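Local coordinates for uncharacterized hypothetical protein (Bacteroides uniformis, PDB 4EIU) that is of unknown function but belongs to the DUF3823 family, whose N-terminal domain falls in the transthyretin clan, at residues 73-76 / 81-84; 97-100 / 106-109; 228-231 / 236-239. All coordinates share one frame; numbering follows the deposited sequence.

In the fold
Interactions 1 and 2 share one region of the DUF3823 N-terminal domain and touch directly, since F109 of interaction 2 packs against I75 and L82 of interaction 1. Both reach strand 91-101: interaction 2 uses it as a partner, whereas interaction 1 brings together chain on either side of it. Interaction 2 lies farthest from the chain's centre, about 19 Å, and is apolar; interaction 1 mixes apolar packing with ordered water and a salt bridge at its more polar side. Interaction 3, only about 8 Å from that centre, joins the ends of a loop through arginine bonds to a backbone carbonyl, and its P230 packs on R74 and D76. All three are partly buried.

Interaction 1 (73-76 / 81-84); sequences VRID and PLVR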
ATOM      1  N   VAL A  73      -3.173   6.353  17.337  1.00 38.85           N
ATOM      2  CA  VAL A  73      -2.964   5.314  16.367  1.00 40.86           C
ATOM      3  C   VAL A  73      -2.844   6.015  15.021  1.00 40.49           C
ATOM      4  O   VAL A  73      -3.789   6.624  14.543  1.00 40.55           O
ATOM      5  CB  VAL A  73      -4.118   4.275  16.371  1.00 39.71           C
ATOM      6  CG1 VAL A  73      -3.844   3.157  15.344  1.00 38.06           C
ATOM      7  CG2 VAL A  73      -4.318   3.698  17.809  1.00 40.72           C
ATOM      8  N   ARG A  74      -1.663   5.956  14.443  1.00 37.32           N
ATOM      9  CA  ARG A  74      -1.343   6.593  13.183  1.00 37.30           C
ATOM     10  C   ARG A  74      -0.972   5.543  12.140  1.00 40.19           C
ATOM     11  O   ARG A  74      -0.145   4.691  12.431  1.00 38.87           O
ATOM     12  CB  ARG A  74      -0.125   7.509  13.403  1.00 39.19           C
ATOM     13  CG  ARG A  74       0.402   8.080  12.098  1.00 38.32           C
ATOM     14  CD  ARG A  74       1.597   9.009  12.282  1.00 38.65           C
ATOM     15  NE  ARG A  74       2.135   9.277  10.943  1.00 39.27           N
ATOM     16  CZ  ARG A  74       2.809  10.368  10.594  1.00 41.42           C
ATOM     17  NH1 ARG A  74       3.046  11.360  11.474  1.00 43.60           N
ATOM     18  NH2 ARG A  74       3.226  10.477   9.349  1.00 40.29           N
ATOM     19  N   ILE A  75      -1.516   5.624  10.916  1.00 36.28           N
ATOM     20  CA  ILE A  75      -1.102   4.741   9.842  1.00 35.55           C
ATOM     21  C   ILE A  75      -0.556   5.578   8.658  1.00 38.28           C
ATOM     22  O   ILE A  75      -0.947   6.728   8.485  1.00 35.02           O
ATOM     23  CB  ILE A  75      -2.216   3.778   9.397  1.00 36.03           C
ATOM     24  CG1 ILE A  75      -3.414   4.531   8.752  1.00 37.73           C
ATOM     25  CG2 ILE A  75      -2.655   2.905  10.631  1.00 33.60           C
ATOM     26  CD1 ILE A  75      -4.472   3.666   8.029  1.00 34.69           C
ATOM     27  N   ASP A  76       0.410   5.022   7.950  1.00 34.47           N
ATOM     28  CA  ASP A  76       0.967   5.603   6.721  1.00 34.46           C
ATOM     29  C   ASP A  76       1.043   4.481   5.669  1.00 36.16           C
ATOM     30  O   ASP A  76       1.280   3.296   6.008  1.00 34.78           O
ATOM     31  CB  ASP A  76       2.377   6.096   7.013  1.00 35.33           C
ATOM     32  CG  ASP A  76       2.403   7.296   7.943  1.00 39.70           C
ATOM     33  OD1 ASP A  76       2.383   8.447   7.469  1.00 38.49           O
ATOM     34  OD2 ASP A  76       2.508   7.094   9.163  1.00 36.96           O
ATOM     35  N   PRO A  81      -1.562  11.127   2.836  1.00 31.17           N
ATOM     36  CA  PRO A  81      -1.231  11.202   4.286  1.00 35.76           C
ATOM     37  C   PRO A  81      -2.355  11.747   5.148  1.00 33.25           C
ATOM     38  O   PRO A  81      -2.982  12.780   4.790  1.00 34.22           O
ATOM     39  CB  PRO A  81      -0.045  12.147   4.322  1.00 38.23           C
ATOM     40  CG  PRO A  81       0.578  12.008   2.961  1.00 38.17           C
ATOM     41  CD  PRO A  81      -0.554  11.792   2.006  1.00 36.79           C
ATOM     42  N   LEU A  82      -2.603  11.060   6.268  1.00 34.85           N
ATOM     43  CA  LEU A  82      -3.608  11.434   7.239  1.00 39.07           C
ATOM     44  C   LEU A  82      -3.093  12.496   8.194  1.00 39.85           C
ATOM     45  O   LEU A  82      -3.874  13.238   8.763  1.00 37.07           O
ATOM     46  CB  LEU A  82      -4.018  10.167   8.061  1.00 36.63           C
ATOM     47  CG  LEU A  82      -4.687   9.065   7.213  1.00 40.29           C
ATOM     48  CD1 LEU A  82      -4.982   7.863   8.144  1.00 38.58           C
ATOM     49  CD2 LEU A  82      -5.949   9.568   6.490  1.00 39.13           C
ATOM     50  N   VAL A  83      -1.776  12.530   8.416  1.00 35.55           N
ATOM     51  CA  VAL A  83      -1.171  13.516   9.262  1.00 37.43           C
ATOM     52  C   VAL A  83      -0.351  14.421   8.359  1.00 41.27           C
ATOM     53  O   VAL A  83       0.651  13.990   7.794  1.00 41.03           O
ATOM     54  CB  VAL A  83      -0.316  12.887  10.381  1.00 37.27           C
ATOM     55  CG1 VAL A  83       0.259  13.975  11.330  1.00 37.96           C
ATOM     56  CG2 VAL A  83      -1.163  11.880  11.173  1.00 37.05           C
ATOM     57  N   ARG A  84      -0.776  15.673   8.233  1.00 36.42           N
ATOM     58  CA  ARG A  84      -0.209  16.570   7.233  1.00 32.96           C
ATOM     59  C   ARG A  84       0.356  17.824   7.854  1.00 40.75           C
ATOM     60  O   ARG A  84      -0.391  18.608   8.458  1.00 40.31           O
ATOM     61  CB  ARG A  84      -1.231  16.942   6.169  1.00 36.83           C
ATOM     62  CG  ARG A  84      -1.773  15.725   5.452  1.00 37.38           C
ATOM     63  CD  ARG A  84      -2.602  16.072   4.279  1.00 37.65           C
ATOM     64  NE  ARG A  84      -3.912  16.615   4.572  1.00 37.54           N
ATOM     65  CZ  ARG A  84      -5.030  15.920   4.740  1.00 43.79           C
ATOM     66  NH1 ARG A  84      -5.040  14.591   4.775  1.00 38.69           N
ATOM     67  NH2 ARG A  84      -6.169  16.569   4.894  1.00 42.08           N
TER
HETATM   68  O   HOH W   1      -0.940   8.595   6.475  1.00 41.62           O
HETATM   69  O   HOH W   2       0.411  10.927   7.526  1.00 42.87           O
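I75 and L82 meet through their branches, CG1 of I75 lying 3.7 Å from CD1 of L82. Branched aliphatic chains suit this inner side, because F109 of strand 104-111 packs against both of them and makes the contact part of a larger apolar cluster. In I75 the CG1 arm is wedged between the backbone N and the carbonyl carbon (chi1 66°), which turns it to the side where the leucine methyl arrives.

The other half is more polar and less enclosed, R74 and V83 both being partly exposed. R74 stretches out from CG to NE and lays one face of its guanidinium against V83, whose CB sits above the plane near the rim; NH1 approaches V83 CG1 to 3.8 Å. An arginine does well here because its flat group can rest on a valine while its edge serves D76. NE bonds D76 OD2 at 2.8 Å, and NH2 reaches D76 OD1 at 2.9 Å almost straight (171°). Each oxygen offers its syn lone pair, so this side-on salt bridge restrains the guanidinium's rotation. R35 forms a second salt bridge to D76 OD2.

Segments 73-76 and 81-84 flank strand 91-101 in an antiparallel sheet of the N-terminal domain, and backbone bonds from V73 to V97 and from L82 to G95 tie each to that strand. Toward D76, where the two backbones draw nearer, water takes over. One molecule lies 2.7 Å from I75 O and accepts from L82 N at 3.0 Å; another accepts from V83 N at 2.9 Å and is 3.2 Å from D76 OD1. A diethylene glycol, probably from the crystallisation liquor, hydrogen-bonds R74 NH2, while R84 NH1 turns back to P81 O within the plane of that carbonyl.

Interaction 2 (97-100 / 106-109); sequences VNTE and KVKF
V97 and F109 mark the closest approach of the two backbones, with 8.4 Å between their CA atoms, and from there the strands run in opposite directions, held across the gap by side chains rather than backbone bonds. The main contact is a valine methyl against the far end of a phenyl ring. CG2 of V97 lies 3.5 Å from F109 CE1 and 3.6 Å from F109 CZ, while V97 CB follows at 3.9 Å from the same CZ. The methyl comes in at a slant to the ring. With CG1 of V97 anti to the backbone N (chi1 164°), CG2 is the branch left beside that N and the one that meets the phenylalanine. F109 suits its buried place because its long, flat side chain can span the space between strands: its CB does not aim at V97, yet the ring reaches it, and V73 of strand 69-76 packs on it as well.

Two residues along, T99 and V107 make a much looser touch, CG2 to CG1 at 4.3 Å. Threonine is well chosen here, since its methyl can face V107 while its hydroxyl stays polar: OG1 donates to E100 O at 2.8 Å, tilted from the plane of that carbonyl. V107 is also packed on I12 of strand 10-18. The alternating residues K106 and K108 direct their CB atoms away from segment 97-100, and E100 forms a salt bridge with K68.

Strand 91-101 belongs to the five-stranded antiparallel sheet and strand 104-111 to the three-stranded mixed one, although they follow each other in the chain. Successive strands that pair through side chains across two sheets form a beta arch, consistent with a beta-sandwich of the transthyretin clan.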
ATOM      1  N   VAL A  97      -6.112   8.535  14.919  1.00 44.53           N
ATOM      2  CA  VAL A  97      -7.261   8.175  15.768  1.00 47.43           C
ATOM      3  C   VAL A  97      -6.743   8.174  17.192  1.00 50.73           C
ATOM      4  O   VAL A  97      -5.661   7.649  17.445  1.00 46.32           O
ATOM      5  CB  VAL A  97      -7.775   6.757  15.389  1.00 47.98           C
ATOM      6  CG1 VAL A  97      -8.687   6.171  16.471  1.00 50.49           C
ATOM      7  CG2 VAL A  97      -8.453   6.779  14.027  1.00 55.05           C
ATOM      8  N   ASN A  98      -7.469   8.768  18.129  1.00 44.16           N
ATOM      9  CA  ASN A  98      -7.153   8.565  19.534  1.00 50.28           C
ATOM     10  C   ASN A  98      -8.178   7.625  20.120  1.00 57.82           C
ATOM     11  O   ASN A  98      -9.370   7.795  19.904  1.00 55.15           O
ATOM     12  CB  ASN A  98      -7.125   9.877  20.300  1.00 57.71           C
ATOM     13  CG  ASN A  98      -6.017  10.801  19.834  1.00 60.58           C
ATOM     14  OD1 ASN A  98      -4.871  10.376  19.555  1.00 55.12           O
ATOM     15  ND2 ASN A  98      -6.355  12.083  19.721  1.00 68.00           N
ATOM     16  N   THR A  99      -7.721   6.612  20.847  1.00 57.65           N
ATOM     17  CA  THR A  99      -8.632   5.639  21.425  1.00 52.59           C
ATOM     18  C   THR A  99      -7.990   5.032  22.647  1.00 52.30           C
ATOM     19  O   THR A  99      -6.768   4.888  22.701  1.00 52.68           O
ATOM     20  CB  THR A  99      -8.973   4.532  20.402  1.00 56.05           C
ATOM     21  OG1 THR A  99      -9.924   3.641  20.975  1.00 59.40           O
ATOM     22  CG2 THR A  99      -7.736   3.716  19.962  1.00 48.37           C
ATOM     23  N   GLU A 100      -8.817   4.701  23.628  1.00 54.17           N
ATOM     24  CA  GLU A 100      -8.442   3.761  24.673  1.00 57.22           C
ATOM     25  C   GLU A 100      -8.095   2.437  24.002  1.00 58.55           C
ATOM     26  O   GLU A 100      -8.745   2.061  23.033  1.00 55.50           O
ATOM     27  CB  GLU A 100      -9.602   3.538  25.644  1.00 62.83           C
ATOM     28  CG  GLU A 100      -9.238   2.583  26.787  1.00 72.17           C
ATOM     29  CD  GLU A 100     -10.262   2.485  27.903  1.00 88.37           C
ATOM     30  OE1 GLU A 100     -11.398   2.952  27.717  1.00 92.43           O
ATOM     31  OE2 GLU A 100      -9.919   1.928  28.972  1.00 86.14           O
ATOM     32  N   LYS A 106     -11.123  -2.521  18.462  1.00 47.60           N
ATOM     33  CA  LYS A 106     -11.182  -2.563  16.996  1.00 46.43           C
ATOM     34  C   LYS A 106     -11.211  -1.168  16.465  1.00 50.97           C
ATOM     35  O   LYS A 106     -11.913  -0.327  17.014  1.00 51.84           O
ATOM     36  CB  LYS A 106     -12.450  -3.261  16.548  1.00 54.16           C
ATOM     37  CG  LYS A 106     -12.580  -4.709  16.939  1.00 62.84           C
ATOM     38  CD  LYS A 106     -14.006  -5.138  16.641  1.00 69.82           C
ATOM     39  CE  LYS A 106     -14.214  -6.629  16.737  1.00 61.73           C
ATOM     40  NZ  LYS A 106     -15.637  -7.044  16.492  1.00 62.21           N
ATOM     41  N   VAL A 107     -10.460  -0.878  15.398  1.00 44.33           N
ATOM     42  CA  VAL A 107     -10.472   0.461  14.823  1.00 44.60           C
ATOM     43  C   VAL A 107     -10.590   0.278  13.310  1.00 55.87           C
ATOM     44  O   VAL A 107     -10.140  -0.730  12.735  1.00 43.27           O
ATOM     45  CB  VAL A 107      -9.186   1.248  15.091  1.00 50.22           C
ATOM     46  CG1 VAL A 107      -9.034   1.508  16.568  1.00 49.02           C
ATOM     47  CG2 VAL A 107      -7.962   0.495  14.533  1.00 44.80           C
ATOM     48  N   LYS A 108     -11.185   1.260  12.655  1.00 52.44           N
ATOM     49  CA  LYS A 108     -11.299   1.228  11.202  1.00 47.63           C
ATOM     50  C   LYS A 108     -10.792   2.534  10.655  1.00 53.35           C
ATOM     51  O   LYS A 108     -11.202   3.582  11.154  1.00 51.05           O
ATOM     52  CB  LYS A 108     -12.735   0.945  10.814  1.00 48.32           C
ATOM     53  CG  LYS A 108     -13.030   1.025   9.319  1.00 52.97           C
ATOM     54  CD  LYS A 108     -14.409   0.465   9.059  1.00 68.49           C
ATOM     55  CE  LYS A 108     -15.161   1.282   8.039  1.00 66.74           C
ATOM     56  NZ  LYS A 108     -16.532   0.708   7.919  1.00 69.50           N
ATOM     57  N   PHE A 109      -9.878   2.475   9.670  1.00 40.99           N
ATOM     58  CA  PHE A 109      -9.343   3.655   9.022  1.00 38.97           C
ATOM     59  C   PHE A 109      -9.890   3.732   7.601  1.00 43.16           C
ATOM     60  O   PHE A 109      -9.726   2.812   6.827  1.00 43.57           O
ATOM     61  CB  PHE A 109      -7.811   3.609   8.947  1.00 41.53           C
ATOM     62  CG  PHE A 109      -7.124   4.027  10.225  1.00 44.60           C
ATOM     63  CD1 PHE A 109      -6.793   5.365  10.464  1.00 49.84           C
ATOM     64  CD2 PHE A 109      -6.829   3.100  11.169  1.00 42.51           C
ATOM     65  CE1 PHE A 109      -6.178   5.748  11.645  1.00 50.93           C
ATOM     66  CE2 PHE A 109      -6.220   3.471  12.380  1.00 48.03           C
ATOM     67  CZ  PHE A 109      -5.882   4.777  12.604  1.00 48.80           C
TER

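Interaction 3 (228-231 / 236-239); sequences DTPV and RRWN
R237 reaches across to T229, its CB directed at segment 228-231 and its chain extended from CG to NE. CG passes T229 OG1 at 3.6 Å, and CD comes still nearer, 3.3 Å from that oxygen. NE then donates to T229 O at 2.9 Å, with only a weak second bond to T229 OG1. Beyond CZ, NH2 bonds the same carbonyl oxygen at 2.9 Å. The oxygen lies in the guanidinium plane, and both nitrogens come to it from one face of the carbonyl, NE well above its plane. At the tip, NH2 brushes P230 CD at 3.6 Å, and NH1 bonds the carbonyls of S31 and G33.

All this closes the loop between strands 216-225 and 239-247 of the four-stranded antiparallel sheet, and S31, G33 and G77 carry the contact to the N-terminal domain. T229 suits its place because one small hydroxyl serves several partners: OG1 bonds G77 O and takes a proton from a water that also accepts from R237 N. A cis peptide before P230 turns the chain. Beside it, D228 CB lies 4.1 Å from R236 CG, while D228 OD2 bonds G234 N and R236 NH1 turns to T163.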
ATOM      1  N   ASP A 228       6.236   9.974  -1.944  1.00 38.93           N
ATOM      2  CA  ASP A 228       6.664   9.192  -0.804  1.00 38.09           C
ATOM      3  C   ASP A 228       5.834   9.407   0.422  1.00 37.55           C
ATOM      4  O   ASP A 228       5.352  10.524   0.686  1.00 39.03           O
ATOM      5  CB  ASP A 228       8.173   9.391  -0.510  1.00 42.42           C
ATOM      6  CG  ASP A 228       8.572  10.841  -0.232  1.00 44.00           C
ATOM      7  OD1 ASP A 228       7.852  11.775  -0.604  1.00 54.47           O
ATOM      8  OD2 ASP A 228       9.628  11.055   0.388  1.00 48.70           O
ATOM      9  N   THR A 229       5.687   8.324   1.189  1.00 35.32           N
ATOM     10  CA  THR A 229       4.927   8.333   2.437  1.00 36.57           C
ATOM     11  C   THR A 229       5.742   7.526   3.455  1.00 36.81           C
ATOM     12  O   THR A 229       6.266   6.442   3.126  1.00 35.35           O
ATOM     13  CB  THR A 229       3.464   7.790   2.263  1.00 35.23           C
ATOM     14  OG1 THR A 229       3.458   6.474   1.690  1.00 35.98           O
ATOM     15  CG2 THR A 229       2.625   8.715   1.365  1.00 34.86           C
ATOM     16  N   PRO A 230       5.960   8.082   4.654  1.00 39.78           N
ATOM     17  CA  PRO A 230       5.704   9.472   5.053  1.00 39.49           C
ATOM     18  C   PRO A 230       6.541  10.416   4.203  1.00 40.29           C
ATOM     19  O   PRO A 230       7.592  10.017   3.643  1.00 39.01           O
ATOM     20  CB  PRO A 230       6.158   9.562   6.524  1.00 39.08           C
ATOM     21  CG  PRO A 230       6.760   8.249   6.853  1.00 43.15           C
ATOM     22  CD  PRO A 230       6.462   7.253   5.763  1.00 38.52           C
ATOM     23  N   VAL A 231       6.046  11.636   4.097  1.00 37.04           N
ATOM     24  CA  VAL A 231       6.650  12.673   3.255  1.00 35.26           C
ATOM     25  C   VAL A 231       8.103  12.843   3.683  1.00 39.97           C
ATOM     26  O   VAL A 231       8.404  12.927   4.868  1.00 41.77           O
ATOM     27  CB  VAL A 231       5.797  13.961   3.331  1.00 43.28           C
ATOM     28  CG1 VAL A 231       6.537  15.164   2.757  1.00 51.02           C
ATOM     29  CG2 VAL A 231       4.504  13.635   2.569  1.00 45.18           C
ATOM     30  N   ARG A 236       8.335   5.271  -1.824  1.00 39.84           N
ATOM     31  CA  ARG A 236       7.149   5.399  -2.652  1.00 41.01           C
ATOM     32  C   ARG A 236       6.439   4.053  -2.685  1.00 39.58           C
ATOM     33  O   ARG A 236       6.929   3.090  -3.253  1.00 38.01           O
ATOM     34  CB  ARG A 236       7.513   5.898  -4.048  1.00 40.32           C
ATOM     35  CG  ARG A 236       8.296   7.203  -4.013  1.00 44.63           C
ATOM     36  CD  ARG A 236       8.514   7.806  -5.399  1.00 40.41           C
ATOM     37  NE  ARG A 236       9.369   6.973  -6.268  1.00 41.77           N
ATOM     38  CZ  ARG A 236       8.937   6.183  -7.265  1.00 44.92           C
ATOM     39  NH1 ARG A 236       7.649   6.035  -7.589  1.00 50.10           N
ATOM     40  NH2 ARG A 236       9.819   5.494  -7.947  1.00 48.58           N
ATOM     41  N   ARG A 237       5.283   4.000  -2.033  1.00 39.21           N
ATOM     42  CA  ARG A 237       4.621   2.735  -1.720  1.00 41.34           C
ATOM     43  C   ARG A 237       3.638   2.339  -2.826  1.00 41.00           C
ATOM     44  O   ARG A 237       2.912   3.182  -3.355  1.00 36.99           O
ATOM     45  CB  ARG A 237       3.883   2.836  -0.410  1.00 35.25           C
ATOM     46  CG  ARG A 237       4.759   3.262   0.770  1.00 34.35           C
ATOM     47  CD  ARG A 237       4.026   3.278   2.138  1.00 37.35           C
ATOM     48  NE  ARG A 237       4.996   3.847   3.046  1.00 35.68           N
ATOM     49  CZ  ARG A 237       5.752   3.212   3.892  1.00 40.13           C
ATOM     50  NH1 ARG A 237       5.552   1.910   4.174  1.00 38.44           N
ATOM     51  NH2 ARG A 237       6.709   3.917   4.484  1.00 37.92           N
ATOM     52  N   TRP A 238       3.671   1.058  -3.186  1.00 38.32           N
ATOM     53  CA  TRP A 238       2.699   0.464  -4.116  1.00 38.93           C
ATOM     54  C   TRP A 238       1.328   0.247  -3.575  1.00 38.62           C
ATOM     55  O   TRP A 238       1.118  -0.215  -2.422  1.00 37.29           O
ATOM     56  CB  TRP A 238       3.225  -0.872  -4.659  1.00 40.14           C
ATOM     57  CG  TRP A 238       4.424  -0.770  -5.558  1.00 39.55           C
ATOM     58  CD1 TRP A 238       4.491  -0.278  -6.859  1.00 42.88           C
ATOM     59  CD2 TRP A 238       5.792  -1.167  -5.241  1.00 42.37           C
ATOM     60  NE1 TRP A 238       5.757  -0.375  -7.352  1.00 44.25           N
ATOM     61  CE2 TRP A 238       6.580  -0.907  -6.443  1.00 46.34           C
ATOM     62  CE3 TRP A 238       6.404  -1.778  -4.145  1.00 47.56           C
ATOM     63  CZ2 TRP A 238       7.928  -1.175  -6.498  1.00 45.69           C
ATOM     64  CZ3 TRP A 238       7.776  -2.035  -4.212  1.00 49.31           C
ATOM     65  CH2 TRP A 238       8.513  -1.732  -5.352  1.00 55.12           C
ATOM     66  N   ASN A 239       0.362   0.494  -4.461  1.00 39.69           N
ATOM     67  CA  ASN A 239      -0.950  -0.155  -4.379  1.00 42.05           C
ATOM     68  C   ASN A 239      -0.935  -1.493  -5.113  1.00 43.84           C
ATOM     69  O   ASN A 239      -0.185  -1.674  -6.069  1.00 43.62           O
ATOM     70  CB  ASN A 239      -2.060   0.738  -4.916  1.00 42.27           C
ATOM     71  CG  ASN A 239      -2.251   1.979  -4.050  1.00 39.25           C
ATOM     72  OD1 ASN A 239      -1.877   3.069  -4.464  1.00 40.30           O
ATOM     73  ND2 ASN A 239      -2.797   1.808  -2.856  1.00 39.89           N
TER
HETATM   74  O   HOH W   3       4.017   6.400  -1.122  1.00 35.37           O